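Local coordinates for 5-carboxyvanillate decarboxylase (PDB 4NI8), which probably catalyses the metal-dependent decarboxylation of 5-carboxyvanillate, using a manganese ion held in a TIM-barrel active site of the amidohydrolase type, at residues R3-E8 against G326-I331; G168-I173 against K222-H227; A268-G273 against M293-Y298. All coordinates share one frame; numbering follows the deposited sequence.

Contact 1 of 3, residues R3-E8 against G326-I331; sequences RLIATE and GNAARI. With MN (manganese (II) ion), chain I.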
loop_
_atom_site.group_PDB
_atom_site.type_symbol
_atom_site.label_atom_id
_atom_site.label_comp_id
_atom_site.label_asym_id
_atom_site.label_seq_id
_atom_site.Cartn_x
_atom_site.Cartn_y
_atom_site.Cartn_z
ATOM N N ARG A 3 20.156 1.168 -24.722
ATOM C CA ARG A 3 21.113 1.088 -23.609
ATOM C C ARG A 3 20.392 0.742 -22.314
ATOM O O ARG A 3 19.597 1.527 -21.794
ATOM C CB ARG A 3 21.940 2.374 -23.421
ATOM C CG ARG A 3 22.940 2.235 -22.262
ATOM C CD ARG A 3 23.777 3.486 -22.003
ATOM N NE ARG A 3 25.003 3.176 -21.263
ATOM C CZ ARG A 3 25.757 4.087 -20.647
ATOM N NH1 ARG A 3 25.395 5.366 -20.660
ATOM N NH2 ARG A 3 26.866 3.722 -20.007
ATOM N N LEU A 4 20.663 -0.451 -21.803
ATOM C CA LEU A 4 19.979 -0.950 -20.615
ATOM C C LEU A 4 20.855 -0.904 -19.364
ATOM O O LEU A 4 21.858 -1.621 -19.261
ATOM C CB LEU A 4 19.523 -2.387 -20.870
ATOM C CG LEU A 4 18.329 -2.537 -21.814
ATOM C CD1 LEU A 4 18.265 -3.946 -22.396
ATOM C CD2 LEU A 4 17.047 -2.218 -21.085
ATOM N N ILE A 5 20.461 -0.056 -18.416
ATOM C CA ILE A 5 21.105 0.017 -17.113
ATOM C C ILE A 5 20.132 -0.452 -16.023
ATOM O O ILE A 5 19.201 0.263 -15.674
ATOM C CB ILE A 5 21.559 1.460 -16.814
ATOM C CG1 ILE A 5 22.560 1.929 -17.878
ATOM C CG2 ILE A 5 22.166 1.550 -15.427
ATOM C CD1 ILE A 5 22.999 3.383 -17.738
ATOM N N ALA A 6 20.348 -1.651 -15.489
ATOM C CA ALA A 6 19.467 -2.207 -14.461
ATOM C C ALA A 6 19.818 -1.623 -13.081
ATOM O O ALA A 6 20.969 -1.686 -12.648
ATOM C CB ALA A 6 19.601 -3.719 -14.453
ATOM N N THR A 7 18.837 -1.054 -12.390
ATOM C CA THR A 7 19.157 -0.232 -11.218
ATOM C C THR A 7 18.929 -0.841 -9.824
ATOM O O THR A 7 19.197 -0.174 -8.825
ATOM C CB THR A 7 18.417 1.127 -11.263
ATOM O OG1 THR A 7 17.008 0.905 -11.403
ATOM C CG2 THR A 7 18.908 1.972 -12.437
ATOM N N GLU A 8 18.435 -2.076 -9.737
ATOM C CA GLU A 8 18.239 -2.699 -8.423
ATOM C C GLU A 8 18.825 -4.110 -8.359
ATOM O O GLU A 8 18.118 -5.076 -8.089
ATOM C CB GLU A 8 16.754 -2.743 -8.030
ATOM C CG GLU A 8 16.565 -2.941 -6.525
ATOM C CD GLU A 8 15.119 -3.130 -6.114
ATOM O OE1 GLU A 8 14.301 -2.204 -6.338
ATOM O OE2 GLU A 8 14.808 -4.196 -5.551
ATOM N N GLY A 326 18.708 6.139 -19.626
ATOM C CA GLY A 326 19.059 7.548 -19.619
ATOM C C GLY A 326 18.848 8.218 -18.274
ATOM O O GLY A 326 19.695 8.989 -17.816
ATOM N N ASN A 327 17.719 7.937 -17.632
ATOM C CA ASN A 327 17.447 8.530 -16.325
ATOM C C ASN A 327 18.434 8.029 -15.283
ATOM O O ASN A 327 18.883 8.783 -14.432
ATOM C CB ASN A 327 16.008 8.227 -15.867
ATOM C CG ASN A 327 14.961 8.905 -16.732
ATOM O OD1 ASN A 327 15.211 9.961 -17.323
ATOM N ND2 ASN A 327 13.774 8.300 -16.807
ATOM N N ALA A 328 18.766 6.741 -15.340
ATOM C CA ALA A 328 19.724 6.161 -14.398
ATOM C C ALA A 328 21.094 6.804 -14.574
ATOM O O ALA A 328 21.787 7.083 -13.595
ATOM C CB ALA A 328 19.830 4.642 -14.594
ATOM N N ALA A 329 21.489 7.024 -15.823
ATOM C CA ALA A 329 22.791 7.642 -16.089
ATOM C C ALA A 329 22.875 9.041 -15.483
ATOM O O ALA A 329 23.926 9.437 -14.979
ATOM C CB ALA A 329 23.086 7.671 -17.587
ATOM N N ARG A 330 21.775 9.785 -15.540
ATOM C CA ARG A 330 21.701 11.076 -14.864
ATOM C C ARG A 330 21.704 10.953 -13.337
ATOM O O ARG A 330 22.532 11.559 -12.658
ATOM C CB ARG A 330 20.459 11.856 -15.320
ATOM C CG ARG A 330 20.281 13.198 -14.620
ATOM C CD ARG A 330 18.959 13.872 -14.992
ATOM N NE ARG A 330 17.811 13.247 -14.332
ATOM C CZ ARG A 330 16.945 12.451 -14.946
ATOM N NH1 ARG A 330 17.088 12.193 -16.234
ATOM N NH2 ARG A 330 15.934 11.920 -14.275
ATOM N N ILE A 331 20.765 10.182 -12.800
ATOM C CA ILE A 331 20.548 10.139 -11.357
ATOM C C ILE A 331 21.725 9.500 -10.642
ATOM O O ILE A 331 22.097 9.923 -9.540
ATOM C CB ILE A 331 19.228 9.409 -11.025
ATOM C CG1 ILE A 331 18.056 10.283 -11.458
ATOM C CG2 ILE A 331 19.131 9.055 -9.527
ATOM C CD1 ILE A 331 16.722 9.583 -11.413
HETATM MN MN MN I . 15.585 -5.917 -4.600
HETATM O O HOH W 1 17.795 -5.876 -4.904
HETATM O O HOH W 2 16.294 -7.602 -3.636
#

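Contact 2 of 3, residues G168-I173 against K222-H227; sequences GLALYI and KIVLGH. With 1WB (5-methoxybenzene-1,3-dicarboxylic acid), chain J.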
loop_
_atom_site.group_PDB
_atom_site.type_symbol
_atom_site.label_atom_id
_atom_site.label_comp_id
_atom_site.label_asym_id
_atom_site.label_seq_id
_atom_site.Cartn_x
_atom_site.Cartn_y
_atom_site.Cartn_z
ATOM N N GLY A 168 25.254 14.941 -2.589
ATOM C CA GLY A 168 24.656 14.944 -3.916
ATOM C C GLY A 168 24.311 13.560 -4.443
ATOM O O GLY A 168 23.775 13.423 -5.546
ATOM N N LEU A 169 24.608 12.526 -3.657
ATOM C CA LEU A 169 24.272 11.150 -4.040
ATOM C C LEU A 169 22.799 10.837 -3.786
ATOM O O LEU A 169 22.267 11.174 -2.733
ATOM C CB LEU A 169 25.100 10.145 -3.228
ATOM C CG LEU A 169 26.622 10.203 -3.430
ATOM C CD1 LEU A 169 27.305 9.121 -2.603
ATOM C CD2 LEU A 169 26.957 10.060 -4.896
ATOM N N ALA A 170 22.155 10.173 -4.742
ATOM C CA ALA A 170 20.793 9.686 -4.555
ATOM C C ALA A 170 20.815 8.494 -3.613
ATOM O O ALA A 170 21.749 7.699 -3.645
ATOM C CB ALA A 170 20.184 9.269 -5.899
ATOM N N LEU A 171 19.764 8.354 -2.811
ATOM C CA LEU A 171 19.624 7.236 -1.876
ATOM C C LEU A 171 18.488 6.325 -2.317
ATOM O O LEU A 171 17.324 6.710 -2.315
ATOM C CB LEU A 171 19.327 7.735 -0.458
ATOM C CG LEU A 171 18.985 6.645 0.569
ATOM C CD1 LEU A 171 20.212 5.745 0.854
ATOM C CD2 LEU A 171 18.455 7.264 1.874
ATOM N N TYR A 172 18.840 5.105 -2.689
ATOM C CA TYR A 172 17.852 4.096 -3.036
ATOM C C TYR A 172 17.400 3.481 -1.721
ATOM O O TYR A 172 18.205 2.868 -1.014
ATOM C CB TYR A 172 18.525 3.025 -3.891
ATOM C CG TYR A 172 17.603 2.203 -4.766
ATOM C CD1 TYR A 172 16.495 1.539 -4.236
ATOM C CD2 TYR A 172 17.837 2.101 -6.128
ATOM C CE1 TYR A 172 15.649 0.786 -5.053
ATOM C CE2 TYR A 172 17.007 1.357 -6.951
ATOM C CZ TYR A 172 15.907 0.708 -6.408
ATOM O OH TYR A 172 15.084 -0.039 -7.218
ATOM N N ILE A 173 16.128 3.658 -1.370
ATOM C CA ILE A 173 15.612 3.010 -0.171
ATOM C C ILE A 173 14.946 1.705 -0.598
ATOM O O ILE A 173 13.801 1.692 -1.077
ATOM C CB ILE A 173 14.624 3.900 0.615
ATOM C CG1 ILE A 173 15.333 5.162 1.123
ATOM C CG2 ILE A 173 14.026 3.122 1.788
ATOM C CD1 ILE A 173 14.436 6.119 1.934
ATOM N N LYS A 222 17.593 13.328 -3.027
ATOM C CA LYS A 222 16.965 12.502 -4.049
ATOM C C LYS A 222 16.829 11.085 -3.502
ATOM O O LYS A 222 17.813 10.475 -3.086
ATOM C CB LYS A 222 17.780 12.485 -5.343
ATOM C CG LYS A 222 17.128 11.664 -6.461
ATOM C CD LYS A 222 15.902 12.379 -7.043
ATOM C CE LYS A 222 16.324 13.580 -7.894
ATOM N NZ LYS A 222 15.224 14.564 -8.156
ATOM N N ILE A 223 15.603 10.578 -3.501
ATOM C CA ILE A 223 15.305 9.247 -2.982
ATOM C C ILE A 223 14.794 8.383 -4.126
ATOM O O ILE A 223 14.021 8.853 -4.948
ATOM C CB ILE A 223 14.213 9.325 -1.894
ATOM C CG1 ILE A 223 14.637 10.282 -0.766
ATOM C CG2 ILE A 223 13.881 7.923 -1.327
ATOM C CD1 ILE A 223 15.934 9.887 -0.037
ATOM N N VAL A 224 15.233 7.127 -4.194
ATOM C CA VAL A 224 14.748 6.225 -5.236
ATOM C C VAL A 224 14.038 5.045 -4.586
ATOM O O VAL A 224 14.550 4.460 -3.627
ATOM C CB VAL A 224 15.896 5.728 -6.131
ATOM C CG1 VAL A 224 15.390 4.662 -7.124
ATOM C CG2 VAL A 224 16.521 6.901 -6.876
ATOM N N LEU A 225 12.844 4.734 -5.086
ATOM C CA LEU A 225 12.058 3.595 -4.618
ATOM C C LEU A 225 11.814 2.602 -5.751
ATOM O O LEU A 225 11.359 2.991 -6.841
ATOM C CB LEU A 225 10.702 4.067 -4.069
ATOM C CG LEU A 225 10.700 4.991 -2.855
ATOM C CD1 LEU A 225 9.267 5.429 -2.568
ATOM C CD2 LEU A 225 11.290 4.253 -1.663
ATOM N N GLY A 226 12.095 1.324 -5.496
ATOM C CA GLY A 226 11.823 0.269 -6.456
ATOM C C GLY A 226 10.362 -0.160 -6.458
ATOM O O GLY A 226 9.506 0.490 -5.853
ATOM N N HIS A 227 10.077 -1.233 -7.188
ATOM C CA HIS A 227 8.749 -1.841 -7.193
ATOM C C HIS A 227 7.672 -0.827 -7.543
ATOM O O HIS A 227 6.649 -0.711 -6.874
ATOM C CB HIS A 227 8.542 -2.585 -5.867
ATOM C CG HIS A 227 9.777 -3.320 -5.446
ATOM N ND1 HIS A 227 10.582 -2.889 -4.412
ATOM C CD2 HIS A 227 10.409 -4.388 -5.995
ATOM C CE1 HIS A 227 11.634 -3.683 -4.316
ATOM N NE2 HIS A 227 11.552 -4.602 -5.264
HETATM C C1 1WB J . 13.532 -10.969 -2.170
HETATM C CO1 1WB J . 12.985 -9.983 -3.010
HETATM C CO2 1WB J . 14.632 -10.669 -1.370
HETATM C CM1 1WB J . 13.554 -8.724 -3.038
HETATM C CM2 1WB J . 15.203 -9.380 -1.409
HETATM O OM 1WB J . 16.284 -9.040 -0.650
HETATM C CZ 1WB J . 14.657 -8.409 -2.239
HETATM C CC 1WB J . 12.919 -12.308 -2.158
HETATM C CV 1WB J . 16.767 -9.912 0.340
HETATM O O1 1WB J . 12.286 -12.703 -3.173
HETATM O O2 1WB J . 13.035 -13.049 -1.138
HETATM C CCC 1WB J . 12.896 -7.617 -3.793
HETATM O O11 1WB J . 13.552 -6.566 -3.973
HETATM O O22 1WB J . 11.738 -7.777 -4.220
HETATM O O HOH W 3 20.487 13.174 -2.357
HETATM O O HOH W 4 12.371 0.179 -2.941
#

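Contact 3 of 3, residues A268-G273 against M293-Y298; sequences AITTSG and MWAIDY. With MN (manganese (II) ion), chain I; 1WB (5-methoxybenzene-1,3-dicarboxylic acid), chain J.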
loop_
_atom_site.group_PDB
_atom_site.type_symbol
_atom_site.label_atom_id
_atom_site.label_comp_id
_atom_site.label_asym_id
_atom_site.label_seq_id
_atom_site.Cartn_x
_atom_site.Cartn_y
_atom_site.Cartn_z
ATOM N N ALA A 268 12.405 9.426 -7.312
ATOM C CA ALA A 268 12.281 8.769 -8.607
ATOM C C ALA A 268 11.974 7.308 -8.324
ATOM O O ALA A 268 12.119 6.844 -7.189
ATOM C CB ALA A 268 13.573 8.924 -9.431
ATOM N N ILE A 269 11.502 6.576 -9.327
ATOM C CA ILE A 269 11.111 5.196 -9.062
ATOM C C ILE A 269 11.775 4.238 -10.035
ATOM O O ILE A 269 12.287 4.653 -11.079
ATOM C CB ILE A 269 9.573 4.998 -9.089
ATOM C CG1 ILE A 269 9.032 5.038 -10.523
ATOM C CG2 ILE A 269 8.872 6.048 -8.209
ATOM C CD1 ILE A 269 7.540 4.626 -10.607
ATOM N N THR A 270 11.795 2.959 -9.681
ATOM C CA THR A 270 12.205 1.938 -10.641
ATOM C C THR A 270 11.134 0.875 -10.820
ATOM O O THR A 270 10.217 0.765 -10.001
ATOM C CB THR A 270 13.532 1.243 -10.290
ATOM O OG1 THR A 270 13.288 0.166 -9.379
ATOM C CG2 THR A 270 14.538 2.232 -9.692
ATOM N N THR A 271 11.261 0.084 -11.886
ATOM C CA THR A 271 10.251 -0.912 -12.244
ATOM C C THR A 271 10.545 -2.309 -11.687
ATOM O O THR A 271 9.917 -3.289 -12.102
ATOM C CB THR A 271 10.114 -1.039 -13.783
ATOM O OG1 THR A 271 11.342 -1.527 -14.343
ATOM C CG2 THR A 271 9.790 0.321 -14.418
ATOM N N SER A 272 11.496 -2.402 -10.758
ATOM C CA SER A 272 11.904 -3.702 -10.228
ATOM C C SER A 272 10.698 -4.500 -9.761
ATOM O O SER A 272 9.891 -3.999 -8.993
ATOM C CB SER A 272 12.886 -3.528 -9.068
ATOM O OG SER A 272 12.363 -2.647 -8.085
ATOM N N GLY A 273 10.557 -5.732 -10.246
ATOM C CA GLY A 273 9.488 -6.598 -9.764
ATOM C C GLY A 273 8.076 -6.213 -10.153
ATOM O O GLY A 273 7.107 -6.780 -9.633
ATOM N N MET A 293 12.726 4.592 -13.836
ATOM C CA MET A 293 13.903 3.849 -14.292
ATOM C C MET A 293 13.623 2.365 -14.351
ATOM O O MET A 293 12.833 1.835 -13.570
ATOM C CB MET A 293 15.089 4.104 -13.352
ATOM C CG MET A 293 15.614 5.540 -13.385
ATOM S SD MET A 293 16.925 5.804 -12.157
ATOM C CE MET A 293 15.917 6.009 -10.690
ATOM N N TRP A 294 14.303 1.678 -15.256
ATOM C CA TRP A 294 14.185 0.233 -15.354
ATOM C C TRP A 294 15.122 -0.481 -14.389
ATOM O O TRP A 294 16.192 0.032 -14.034
ATOM C CB TRP A 294 14.476 -0.182 -16.796
ATOM C CG TRP A 294 14.505 -1.663 -17.057
ATOM C CD1 TRP A 294 13.429 -2.504 -17.134
ATOM C CD2 TRP A 294 15.667 -2.463 -17.310
ATOM N NE1 TRP A 294 13.856 -3.786 -17.411
ATOM C CE2 TRP A 294 15.224 -3.784 -17.534
ATOM C CE3 TRP A 294 17.041 -2.189 -17.370
ATOM C CZ2 TRP A 294 16.107 -4.838 -17.806
ATOM C CZ3 TRP A 294 17.919 -3.239 -17.642
ATOM C CH2 TRP A 294 17.447 -4.544 -17.860
ATOM N N ALA A 295 14.700 -1.659 -13.945
ATOM C CA ALA A 295 15.534 -2.532 -13.121
ATOM C C ALA A 295 15.113 -3.974 -13.339
ATOM O O ALA A 295 14.056 -4.239 -13.916
ATOM C CB ALA A 295 15.425 -2.155 -11.642
ATOM N N ILE A 296 15.949 -4.904 -12.891
ATOM C CA ILE A 296 15.649 -6.324 -12.984
ATOM C C ILE A 296 15.291 -6.906 -11.623
ATOM O O ILE A 296 14.371 -7.711 -11.526
ATOM C CB ILE A 296 16.861 -7.120 -13.531
ATOM C CG1 ILE A 296 17.228 -6.644 -14.938
ATOM C CG2 ILE A 296 16.563 -8.621 -13.565
ATOM C CD1 ILE A 296 18.641 -7.058 -15.364
ATOM N N ASP A 297 16.024 -6.490 -10.588
ATOM C CA ASP A 297 15.951 -7.110 -9.260
ATOM C C ASP A 297 16.625 -8.489 -9.271
ATOM O O ASP A 297 16.199 -9.413 -8.572
ATOM C CB ASP A 297 14.497 -7.212 -8.751
ATOM C CG ASP A 297 14.354 -6.835 -7.291
ATOM O OD1 ASP A 297 15.365 -6.883 -6.555
ATOM O OD2 ASP A 297 13.215 -6.488 -6.884
ATOM N N TYR A 298 17.699 -8.603 -10.047
ATOM C CA TYR A 298 18.513 -9.812 -10.078
ATOM C C TYR A 298 19.257 -9.906 -8.751
ATOM O O TYR A 298 19.667 -8.880 -8.205
ATOM C CB TYR A 298 19.523 -9.709 -11.230
ATOM C CG TYR A 298 20.383 -10.929 -11.417
ATOM C CD1 TYR A 298 19.939 -12.016 -12.168
ATOM C CD2 TYR A 298 21.645 -11.004 -10.827
ATOM C CE1 TYR A 298 20.735 -13.138 -12.340
ATOM C CE2 TYR A 298 22.444 -12.121 -10.993
ATOM C CZ TYR A 298 21.990 -13.180 -11.750
ATOM O OH TYR A 298 22.800 -14.289 -11.908
HETATM MN MN MN I . 15.585 -5.917 -4.600
HETATM C C1 1WB J . 13.532 -10.969 -2.170
HETATM C CO1 1WB J . 12.985 -9.983 -3.010
HETATM C CO2 1WB J . 14.632 -10.669 -1.370
HETATM C CM1 1WB J . 13.554 -8.724 -3.038
HETATM C CM2 1WB J . 15.203 -9.380 -1.409
HETATM O OM 1WB J . 16.284 -9.040 -0.650
HETATM C CZ 1WB J . 14.657 -8.409 -2.239
HETATM C CC 1WB J . 12.919 -12.308 -2.158
HETATM C CV 1WB J . 16.767 -9.912 0.340
HETATM O O1 1WB J . 12.286 -12.703 -3.173
HETATM O O2 1WB J . 13.035 -13.049 -1.138
HETATM C CCC 1WB J . 12.896 -7.617 -3.793
HETATM O O11 1WB J . 13.552 -6.566 -3.973
HETATM O O22 1WB J . 11.738 -7.777 -4.220
HETATM O O HOH W 5 11.376 -4.318 -14.540
HETATM O O HOH W 6 11.854 -6.846 -12.508
HETATM O O HOH W 2 16.294 -7.602 -3.636
HETATM O O HOH W 1 17.795 -5.876 -4.904
#

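Contact 1 of 3, residues R3-E8 against G326-I331
Thr7 and Ile5 both set a methyl against Ala328 on the last helix of the chain, and the tight part of this contact lies there. Thr7 CG2 approaches Ala328 CB to 3.6 Å, and Ile5 CG2 meets the same methyl at 4.0 Å. In Thr7 the methyl is anti to the carbonyl carbon and the hydroxyl lies between N and C (chi1 55°); one branch thus packs on the helix while OG1 bonds to Trp294 O. Packing thins toward the start of the strand, where Ile5 CD1 is 4.3 Å from Ala329 CB. Farther out, Arg3 NH1 comes only to 4.5 Å from that CB. One face of the partly exposed Arg3 guanidinium is covered by Ile5 CD1, 4.0 Å above its plane, and its charge is answered elsewhere, by Asp70 and the C-terminal carboxylate of Thr335. At the opposite end of 3-8, Glu8 OE2 binds manganese at 2.1 Å and takes no part in the helix packing. No hydrogen bond crosses between 3-8 and 326-331: their tight part is methyl-to-methyl packing, the strand's backbone bond to this helix lies earlier, between Ile5 and Ala324, and the polar side chains of 3-8 serve other partners.

Contact 2 of 3, residues G168-I173 against K222-H227
Leu171 and Ile223 are bridge partners in parallel strands, and the N and O of Leu171 both bond to the neighbouring strand, to the residues flanking Ile223. Leu171 N donates to Lys222 O at 2.9 Å, nearly straight at 172°, and Leu171 O accepts from Val224 N at 2.8 Å. Ile173 N then bonds to Val224 O (2.9 Å), which completes the ladder. Waters continue it at both ends: one joins Leu169 O to Lys222 N, another Ile173 O to Gly226 N. Tyr172 has CG anti to the backbone N (chi1 -158°), a turn that puts one face of its ring under Val224 CG1, which makes a CH-pi contact 3.8 Å from the ring centroid. Tyr172 OH, 3.4 Å from Gly226 CA, is hydrogen-bonded beyond the pair to Glu8 and Thr270. A phenylalanine here would probably keep the CH-pi packing but leave Glu8 OE1 and Thr270 OG1 without this partner. His227 NE2 makes a weak hydrogen bond to ligand O11 (3.1 Å) and also bonds to Asp297, while ND1 is held by Glu230. These barrel strands lie between 140-144 and 267-270, with helix 197-211 packed outside against Ile173 and Leu225.

Contact 3 of 3, residues A268-G273 against M293-Y298
Met293 reaches Ala268 through a bend late in its side chain: CG is anti to the carbonyl carbon (chi1 -67°) and the turn at chi3 (-80°) swings the methyl back, leaving CE 3.9 Å from Ala268 CB. Met293 CE also lies 4.1 Å from Thr270 CG2. Thr271 carries OG1 between its backbone N and carbonyl carbon (chi1 64°), and that rotation aims the hydroxyl at the chain leaving Met293. The segments are the ends of the seventh and eighth strands of a TIM barrel and the loops that follow them; the strands are connected by a beta-alpha-beta crossover through helix 277-287. Their register rests on two backbone bonds around the Thr270-Met293 bridge. Met293 N donates to Ile269 O at 2.8 Å, and Thr271 N returns a bond to Met293 O at 2.9 Å.

Beyond the bridge regular pairing ends, and side chains and water take over. Ala295 N gives Thr271 OG1 a weak hydrogen bond of 3.4 Å, while one water touches Thr271 OG1 and Ala295 O. A second water accepts from Gly273 N and donates to Ile296 O, filling in where the backbones have diverged. Between these polar links, Ser272 CB packs on Ala295 CB at 3.9 Å. Thr270 OG1 is hydrogen-bonded to Tyr172, and Ser272 OG to Glu8 and to His227 N.

The loop after the eighth strand delivers Asp297 to the metal, the position of the metal-binding aspartate in amidohydrolase-type barrels. Its two carboxylate oxygens divide the work: OD2 accepts a hydrogen bond from His227, and OD1 coordinates manganese at 2.2 Å, beside ligand O11 and two waters in the same shell.

The three contacts converge on the manganese site. All three reach the one barrel sheet: contact 1 by its first strand, contacts 2 and 3 through the adjacent strands 223-225 and 267-270. Thr7 OG1 of contact 1 bonds to Trp294 O of contact 3 at 2.9 Å, bringing the barrel's first and last strands together. Glu8 is the common point: OE1 lies 2.5 Å from Tyr172 OH of contact 2 and 2.6 Å from Ser272 OG of contact 3, second-shell bonds that would steady the carboxylate whose other oxygen binds metal. Ser272 OG is also 2.8 Å from His227 N. His174 completes the protein ligands, and Arg238 of the second subunit bonds to the same bound dicarboxylate.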